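Side-chain contacts in PKS_KS domain-containing protein (Photorhabdus luminescens subsp. laumondii, PDB 6SMO), which probably acts as a ketosynthase, extending acyl or polyketide chains by condensation, and is seen here with a twelve-carbon polyketone bound: residues 181-186 and 202-207; 185-190 and 194-199; 209-214 and 272-277. One frame throughout, in Å; residues are numbered along the deposited sequence.

Contact 1: residues 181-186 and 202-207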
loop_
_atom_site.group_PDB
_atom_site.type_symbol
_atom_site.label_atom_id
_atom_site.label_comp_id
_atom_site.label_asym_id
_atom_site.label_seq_id
_atom_site.Cartn_x
_atom_site.Cartn_y
_atom_site.Cartn_z
ATOM N N SER B 181 10.246 19.338 5.193
ATOM C CA SER B 181 11.584 18.948 4.671
ATOM C C SER B 181 11.999 17.562 5.183
ATOM O O SER B 181 12.915 16.975 4.579
ATOM C CB SER B 181 12.622 19.985 5.009
ATOM O OG SER B 181 12.200 21.276 4.599
ATOM N N MET B 182 11.367 17.063 6.253
ATOM C CA MET B 182 11.576 15.691 6.793
ATOM C C MET B 182 10.870 14.683 5.875
ATOM O O MET B 182 10.027 15.117 5.065
ATOM C CB MET B 182 11.027 15.585 8.222
ATOM C CG MET B 182 11.220 14.232 8.895
ATOM S SD MET B 182 12.936 13.661 8.901
ATOM C CE MET B 182 12.695 11.897 9.100
ATOM N N SER B 183 11.230 13.399 5.985
ATOM C CA SER B 183 10.678 12.248 5.216
ATOM C C SER B 183 9.234 12.508 4.769
ATOM O O SER B 183 8.367 12.699 5.647
ATOM C CB SER B 183 10.756 10.980 6.027
ATOM O OG SER B 183 10.041 9.927 5.394
ATOM N N VAL B 184 8.998 12.498 3.452
ATOM C CA VAL B 184 7.646 12.470 2.817
ATOM C C VAL B 184 7.462 11.086 2.182
ATOM O O VAL B 184 8.286 10.723 1.320
ATOM C CB VAL B 184 7.479 13.601 1.782
ATOM C CG1 VAL B 184 6.151 13.513 1.045
ATOM C CG2 VAL B 184 7.640 14.972 2.422
ATOM N N SER B 185 6.433 10.343 2.601
ATOM C CA SER B 185 6.182 8.936 2.191
ATOM C C SER B 185 4.725 8.752 1.759
ATOM O O SER B 185 3.865 9.543 2.197
ATOM C CB SER B 185 6.545 7.978 3.299
ATOM O OG SER B 185 5.749 8.210 4.452
ATOM N N ASN B 186 4.499 7.718 0.948
ATOM C CA ASN B 186 3.157 7.291 0.487
ATOM C C ASN B 186 3.062 5.777 0.678
ATOM O O ASN B 186 3.592 5.047 -0.151
ATOM C CB ASN B 186 2.853 7.685 -0.960
ATOM C CG ASN B 186 1.567 7.073 -1.469
ATOM O OD1 ASN B 186 1.517 6.561 -2.573
ATOM N ND2 ASN B 186 0.524 7.112 -0.666
ATOM N N MET B 202 4.392 7.814 13.771
ATOM C CA MET B 202 4.630 7.584 15.224
ATOM C C MET B 202 6.108 7.239 15.451
ATOM O O MET B 202 6.692 7.761 16.423
ATOM C CB MET B 202 3.754 6.440 15.747
ATOM C CG MET B 202 3.792 6.275 17.257
ATOM S SD MET B 202 3.289 4.618 17.788
ATOM C CE MET B 202 4.719 3.662 17.281
ATOM N N GLU B 203 6.682 6.393 14.588
ATOM C CA GLU B 203 8.092 5.920 14.675
ATOM C C GLU B 203 9.050 7.104 14.481
ATOM O O GLU B 203 10.026 7.195 15.252
ATOM C CB GLU B 203 8.349 4.811 13.651
ATOM C CG GLU B 203 7.720 3.483 14.036
ATOM C CD GLU B 203 7.673 2.447 12.925
ATOM O OE1 GLU B 203 6.840 1.521 13.020
ATOM O OE2 GLU B 203 8.466 2.566 11.970
ATOM N N HIS B 204 8.778 7.972 13.500
ATOM C CA HIS B 204 9.579 9.192 13.197
ATOM C C HIS B 204 9.680 10.075 14.446
ATOM O O HIS B 204 10.803 10.519 14.760
ATOM C CB HIS B 204 8.986 9.969 12.011
ATOM C CG HIS B 204 9.388 9.436 10.677
ATOM N ND1 HIS B 204 8.469 8.954 9.765
ATOM C CD2 HIS B 204 10.600 9.308 10.097
ATOM C CE1 HIS B 204 9.100 8.552 8.681
ATOM N NE2 HIS B 204 10.407 8.759 8.859
ATOM N N ILE B 205 8.555 10.310 15.128
ATOM C CA ILE B 205 8.463 11.208 16.319
ATOM C C ILE B 205 9.129 10.517 17.516
ATOM O O ILE B 205 9.931 11.180 18.203
ATOM C CB ILE B 205 7.000 11.600 16.618
ATOM C CG1 ILE B 205 6.357 12.345 15.444
ATOM C CG2 ILE B 205 6.908 12.411 17.905
ATOM C CD1 ILE B 205 4.846 12.371 15.485
ATOM N N ARG B 206 8.807 9.239 17.744
ATOM C CA ARG B 206 9.233 8.465 18.942
ATOM C C ARG B 206 10.759 8.308 18.962
ATOM O O ARG B 206 11.344 8.482 20.047
ATOM C CB ARG B 206 8.553 7.092 18.984
ATOM C CG ARG B 206 8.982 6.235 20.168
ATOM C CD ARG B 206 7.893 5.304 20.666
ATOM N NE ARG B 206 7.795 4.084 19.879
ATOM C CZ ARG B 206 6.825 3.180 19.992
ATOM N NH1 ARG B 206 6.842 2.106 19.222
ATOM N NH2 ARG B 206 5.841 3.350 20.858
ATOM N N TYR B 207 11.372 7.995 17.814
ATOM C CA TYR B 207 12.820 7.669 17.689
ATOM C C TYR B 207 13.631 8.929 17.347
ATOM O O TYR B 207 14.852 8.803 17.131
ATOM C CB TYR B 207 13.015 6.527 16.687
ATOM C CG TYR B 207 12.380 5.226 17.112
ATOM C CD1 TYR B 207 12.683 4.651 18.338
ATOM C CD2 TYR B 207 11.474 4.565 16.298
ATOM C CE1 TYR B 207 12.102 3.459 18.744
ATOM C CE2 TYR B 207 10.886 3.372 16.687
ATOM C CZ TYR B 207 11.201 2.816 17.915
ATOM O OH TYR B 207 10.623 1.642 18.303
#

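Contact 2: residues 185-190 and 194-199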
loop_
_atom_site.group_PDB
_atom_site.type_symbol
_atom_site.label_atom_id
_atom_site.label_comp_id
_atom_site.label_asym_id
_atom_site.label_seq_id
_atom_site.Cartn_x
_atom_site.Cartn_y
_atom_site.Cartn_z
ATOM N N SER B 185 6.433 10.343 2.601
ATOM C CA SER B 185 6.182 8.936 2.191
ATOM C C SER B 185 4.725 8.752 1.759
ATOM O O SER B 185 3.865 9.543 2.197
ATOM C CB SER B 185 6.545 7.978 3.299
ATOM O OG SER B 185 5.749 8.210 4.452
ATOM N N ASN B 186 4.499 7.718 0.948
ATOM C CA ASN B 186 3.157 7.291 0.487
ATOM C C ASN B 186 3.062 5.777 0.678
ATOM O O ASN B 186 3.592 5.047 -0.151
ATOM C CB ASN B 186 2.853 7.685 -0.960
ATOM C CG ASN B 186 1.567 7.073 -1.469
ATOM O OD1 ASN B 186 1.517 6.561 -2.573
ATOM N ND2 ASN B 186 0.524 7.112 -0.666
ATOM N N ILE B 187 2.474 5.345 1.789
ATOM C CA ILE B 187 2.275 3.895 2.050
ATOM C C ILE B 187 0.992 3.503 1.319
ATOM O O ILE B 187 0.004 4.197 1.489
ATOM C CB ILE B 187 2.225 3.634 3.567
ATOM C CG1 ILE B 187 3.578 3.943 4.210
ATOM C CG2 ILE B 187 1.779 2.217 3.862
ATOM C CD1 ILE B 187 3.588 3.847 5.704
ATOM N N SER B 188 1.031 2.443 0.518
ATOM C CA SER B 188 -0.152 2.039 -0.280
ATOM C C SER B 188 -0.599 0.616 0.059
ATOM O O SER B 188 -1.034 -0.079 -0.850
ATOM C CB SER B 188 0.102 2.209 -1.742
ATOM O OG SER B 188 1.272 1.518 -2.126
ATOM N N THR B 189 -0.451 0.205 1.315
ATOM C CA THR B 189 -0.827 -1.162 1.762
ATOM C C THR B 189 -2.345 -1.369 1.795
ATOM O O THR B 189 -2.839 -1.780 2.839
ATOM C CB THR B 189 -0.241 -1.443 3.146
ATOM O OG1 THR B 189 -0.430 -0.256 3.912
ATOM C CG2 THR B 189 1.230 -1.777 3.100
ATOM N N GLY B 190 -3.044 -1.135 0.685
ATOM C CA GLY B 190 -4.505 -1.333 0.624
ATOM C C GLY B 190 -5.282 -0.526 1.651
ATOM O O GLY B 190 -5.099 0.687 1.717
ATOM N N GLY B 194 -3.824 3.542 5.925
ATOM C CA GLY B 194 -4.188 4.636 6.846
ATOM C C GLY B 194 -3.452 4.538 8.173
ATOM O O GLY B 194 -2.777 5.521 8.538
ATOM N N LEU B 195 -3.569 3.398 8.864
ATOM C CA LEU B 195 -2.917 3.145 10.180
ATOM C C LEU B 195 -1.403 2.994 9.996
ATOM O O LEU B 195 -0.664 3.360 10.929
ATOM C CB LEU B 195 -3.499 1.883 10.828
ATOM C CG LEU B 195 -4.947 1.957 11.312
ATOM C CD1 LEU B 195 -5.223 0.841 12.306
ATOM C CD2 LEU B 195 -5.274 3.305 11.941
ATOM N N ASP B 196 -0.964 2.452 8.856
ATOM C CA ASP B 196 0.474 2.236 8.538
ATOM C C ASP B 196 1.169 3.595 8.383
ATOM O O ASP B 196 2.342 3.701 8.796
ATOM C CB ASP B 196 0.641 1.349 7.300
ATOM C CG ASP B 196 0.217 -0.094 7.516
ATOM O OD1 ASP B 196 -0.156 -0.436 8.656
ATOM O OD2 ASP B 196 0.268 -0.870 6.542
ATOM N N ALA B 197 0.472 4.589 7.821
ATOM C CA ALA B 197 0.938 5.990 7.692
ATOM C C ALA B 197 1.071 6.618 9.084
ATOM O O ALA B 197 2.079 7.310 9.327
ATOM C CB ALA B 197 -0.006 6.776 6.818
ATOM N N LEU B 198 0.086 6.385 9.959
ATOM C CA LEU B 198 0.104 6.819 11.383
ATOM C C LEU B 198 1.225 6.079 12.124
ATOM O O LEU B 198 1.879 6.705 12.980
ATOM C CB LEU B 198 -1.262 6.539 12.020
ATOM C CG LEU B 198 -2.419 7.397 11.510
ATOM C CD1 LEU B 198 -3.758 6.796 11.910
ATOM C CD2 LEU B 198 -2.306 8.825 12.021
ATOM N N GLY B 199 1.430 4.797 11.795
ATOM C CA GLY B 199 2.465 3.927 12.389
ATOM C C GLY B 199 3.871 4.434 12.118
ATOM O O GLY B 199 4.652 4.542 13.085
#

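Contact 3: residues 209-214 and 272-277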
loop_
_atom_site.group_PDB
_atom_site.type_symbol
_atom_site.label_atom_id
_atom_site.label_comp_id
_atom_site.label_asym_id
_atom_site.label_seq_id
_atom_site.Cartn_x
_atom_site.Cartn_y
_atom_site.Cartn_z
ATOM N N ARG B 209 13.442 11.607 14.974
ATOM C CA ARG B 209 13.754 12.129 13.614
ATOM C C ARG B 209 12.894 13.365 13.320
ATOM O O ARG B 209 13.406 14.284 12.650
ATOM C CB ARG B 209 13.536 11.051 12.549
ATOM C CG ARG B 209 14.539 9.907 12.609
ATOM C CD ARG B 209 14.053 8.677 11.864
ATOM N NE ARG B 209 14.026 7.505 12.731
ATOM C CZ ARG B 209 13.164 6.494 12.639
ATOM N NH1 ARG B 209 12.222 6.482 11.707
ATOM N NH2 ARG B 209 13.241 5.490 13.495
ATOM N N ALA B 210 11.641 13.380 13.789
ATOM C CA ALA B 210 10.664 14.474 13.569
ATOM C C ALA B 210 10.095 14.957 14.907
ATOM O O ALA B 210 10.030 14.150 15.855
ATOM C CB ALA B 210 9.564 14.003 12.651
ATOM N N ASP B 211 9.708 16.237 14.968
ATOM C CA ASP B 211 8.991 16.861 16.113
ATOM C C ASP B 211 7.499 16.929 15.772
ATOM O O ASP B 211 6.686 16.537 16.628
ATOM C CB ASP B 211 9.559 18.245 16.439
ATOM C CG ASP B 211 10.964 18.217 17.016
ATOM O OD1 ASP B 211 11.295 17.238 17.717
ATOM O OD2 ASP B 211 11.722 19.173 16.758
ATOM N N ILE B 212 7.169 17.412 14.568
ATOM C CA ILE B 212 5.788 17.464 14.002
ATOM C C ILE B 212 5.698 16.431 12.870
ATOM O O ILE B 212 6.742 16.144 12.253
ATOM C CB ILE B 212 5.440 18.885 13.506
ATOM C CG1 ILE B 212 5.911 19.972 14.477
ATOM C CG2 ILE B 212 3.951 19.004 13.217
ATOM C CD1 ILE B 212 6.006 21.349 13.858
ATOM N N MET B 213 4.502 15.895 12.612
ATOM C CA MET B 213 4.252 14.922 11.514
ATOM C C MET B 213 2.776 14.974 11.095
ATOM O O MET B 213 1.907 14.698 11.945
ATOM C CB MET B 213 4.617 13.499 11.953
ATOM C CG MET B 213 5.000 12.590 10.801
ATOM S SD MET B 213 6.691 12.867 10.221
ATOM C CE MET B 213 6.710 11.824 8.764
ATOM N N LEU B 214 2.515 15.324 9.832
ATOM C CA LEU B 214 1.164 15.302 9.209
ATOM C C LEU B 214 0.920 13.903 8.630
ATOM O O LEU B 214 1.563 13.562 7.618
ATOM C CB LEU B 214 1.087 16.387 8.129
ATOM C CG LEU B 214 -0.314 16.695 7.601
ATOM C CD1 LEU B 214 -0.462 18.175 7.280
ATOM C CD2 LEU B 214 -0.642 15.850 6.379
ATOM N N TYR B 272 5.280 14.950 22.635
ATOM C CA TYR B 272 4.605 15.390 23.886
ATOM C C TYR B 272 5.290 16.657 24.415
ATOM O O TYR B 272 4.577 17.582 24.851
ATOM C CB TYR B 272 4.614 14.267 24.927
ATOM C CG TYR B 272 3.817 14.559 26.174
ATOM C CD1 TYR B 272 2.455 14.811 26.108
ATOM C CD2 TYR B 272 4.416 14.574 27.423
ATOM C CE1 TYR B 272 1.712 15.080 27.246
ATOM C CE2 TYR B 272 3.688 14.839 28.573
ATOM C CZ TYR B 272 2.330 15.093 28.484
ATOM O OH TYR B 272 1.607 15.354 29.613
ATOM N N GLU B 273 6.627 16.695 24.364
ATOM C CA GLU B 273 7.461 17.838 24.826
ATOM C C GLU B 273 7.232 19.049 23.911
ATOM O O GLU B 273 7.097 20.168 24.445
ATOM C CB GLU B 273 8.942 17.453 24.854
ATOM C CG GLU B 273 9.278 16.386 25.884
ATOM C CD GLU B 273 9.083 16.807 27.332
ATOM O OE1 GLU B 273 8.466 16.034 28.093
ATOM O OE2 GLU B 273 9.554 17.904 27.696
ATOM N N HIS B 274 7.186 18.828 22.591
ATOM C CA HIS B 274 7.011 19.880 21.552
ATOM C C HIS B 274 5.639 20.550 21.696
ATOM O O HIS B 274 5.567 21.782 21.523
ATOM C CB HIS B 274 7.201 19.292 20.146
ATOM C CG HIS B 274 7.228 20.323 19.066
ATOM N ND1 HIS B 274 6.086 20.740 18.412
ATOM C CD2 HIS B 274 8.250 21.026 18.529
ATOM C CE1 HIS B 274 6.402 21.652 17.516
ATOM N NE2 HIS B 274 7.725 21.845 17.567
ATOM N N ALA B 275 4.599 19.763 21.989
ATOM C CA ALA B 275 3.195 20.217 22.131
ATOM C C ALA B 275 3.036 21.070 23.397
ATOM O O ALA B 275 2.323 22.091 23.329
ATOM C CB ALA B 275 2.265 19.028 22.148
ATOM N N LYS B 276 3.672 20.663 24.502
ATOM C CA LYS B 276 3.556 21.324 25.832
ATOM C C LYS B 276 4.235 22.699 25.806
ATOM O O LYS B 276 3.693 23.625 26.440
ATOM C CB LYS B 276 4.156 20.449 26.938
ATOM C CG LYS B 276 3.233 19.363 27.475
ATOM C CD LYS B 276 3.662 18.810 28.819
ATOM C CE LYS B 276 4.993 18.089 28.774
ATOM N NZ LYS B 276 5.355 17.526 30.096
ATOM N N GLN B 277 5.368 22.830 25.106
ATOM C CA GLN B 277 6.183 24.075 25.062
ATOM C C GLN B 277 5.400 25.191 24.353
ATOM O O GLN B 277 5.452 26.337 24.843
ATOM C CB GLN B 277 7.534 23.827 24.385
ATOM C CG GLN B 277 8.532 23.087 25.269
ATOM C CD GLN B 277 9.017 23.921 26.431
ATOM O OE1 GLN B 277 8.879 23.542 27.592
ATOM N NE2 GLN B 277 9.588 25.075 26.125
#

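Contact 1: residues 181-186 and 202-207
His204, reaching out from helix 193-206, meets Met182 and Ser183 at one end of its imidazole. The terminal methyl CE of Met182 lies obliquely to the ring, 3.5 Å from His204 CD2, while CB of Ser183 approaches 3.6 Å from His204 NE2, also aslant. Met182 gets there by a bend: CG stands anti to the backbone N (chi1 -178°), then the chain turns at chi2 (54°) and carries SD and CE across to the helix. The same bend brings the sulfur back to the backbone of the next residue, where Ser183 N gives Met182 SD a weak hydrogen bond of 3.4 Å. His204 holds its CG anti to the carbonyl carbon (chi1 -82°), which sends the ring toward the loop. No hydrogen bond joins the segments, so this is van der Waals packing at buried positions. The polar ends look elsewhere, into a partner chain, a Ketoacyl_synth_N domain-containing protein: Ser183 OG bonds Asp249 and Tyr168 of that chain, and Tyr168 of the same chain is also the main polar partner of His204. Residues 181-186 lead into strand 184-185, outermost in the mixed sheet within this chain. The contact thus packs the segment leading into strand 184-185 against the helix of a beta-alpha-beta crossover, which runs on into strand 212-219 and passes over strand 123-128, within the thiolase-like fold of beta-ketoacyl synthases.

Contact 2: residues 185-190 and 194-199
Ile187 and Thr189 lie in the strand-to-helix connection of a beta-alpha-beta crossover, the loop that delivers Gly190 to the polyketone pocket, and both fold back onto Asp196 in the first turn of helix 193-206. Thr189 is the centre of an inverse gamma turn, closed by a weak 2.7 Å bond from Gly190 N to Ser188 O. Its OG1 sits between backbone N and carbonyl carbon (chi1 42°), from where it donates to Asp196 OD2 over 2.8 Å. The carboxylate oxygen is met on its anti side, 31° out of the carboxylate plane. Buried Asp196 is well supplied with partners: OD1 bonds the hydroxyls of Tyr289 and Ser433, and OD2 also forms a salt bridge with Lys153 of the partner chain. These would be expected to favour the ionised acid and to restrict its rotation. Ile187 supplies the apolar half. Its side chain crosses that of Asp196 at about a right angle, with Ile187 CG2 3.7 Å from Asp196 CB. The longer branch ends against the helix backbone, with Ile187 CD1 3.3 Å from Asp196 O and 3.8 Å from Ala197 N.

Contact 3: residues 209-214 and 272-277
The imidazole of His274 and the carboxylate of Asp211 lie nearly parallel, their planes 19° apart, although the two side chains cross at about a right angle. The carboxylate is not laid squarely on the ring: it is CB of Asp211 that comes closest, 3.7 Å from His274 CD2 and oblique to the ring plane. Ile212 reaches another part of the imidazole, also aslant, with CG1 3.5 Å and CD1 3.7 Å from His274 CE1. Carbon atoms of two consecutive residues thus touch the two C-H positions of one ring. The CB of Ile212 does not point at the helix, yet its longer branch, with CG1 anti to the carbonyl carbon (chi1 -42°), brings the end of the side chain back to the histidine. With CG anti to the backbone N (chi1 -172°), the His274 ring extends off helix 272-277 to the beginning of strand 212-219. That helix directly follows strand 263-271, the antiparallel neighbour of strand 212-219, so the contact packs the helix against the beginning of the adjoining strand. The polar ends find partners outside the two segments: His274 ND1 is hydrogen-bonded to Glu270, and Asp211 OD1 forms salt bridges with Arg27 and Arg122. Asp211 OD2 stays 4.9 Å from His274 NE2, too far for a bond. The two acids near the ring could favour a protonated imidazole, while the arginines would partly offset the charge of Asp211; the touching surface itself is carbon against ring, held by packing.

Contacts 1 and 2 share Ser185 and Asn186 and both use helix 193-206, their centres about 12 Å apart; contact 2 lies at the pocket end, with Gly190 touching the bound polyketone and the side chain of Thr189 about 8 Å from it. Contact 3 is centred about 11 Å from contact 1 and 20 Å from contact 2, on the side remote from the ligand. Contacts 1 and 3 meet where the helix ends: His204 O probably accepts hydrogen bonds from Arg209 N (2.9 Å) and Ala210 N (3.1 Å), and Met213 CE packs 3.5 Å from His204 ND1. Contacts 2 and 3 do not touch, their nearest atoms about 6 Å apart.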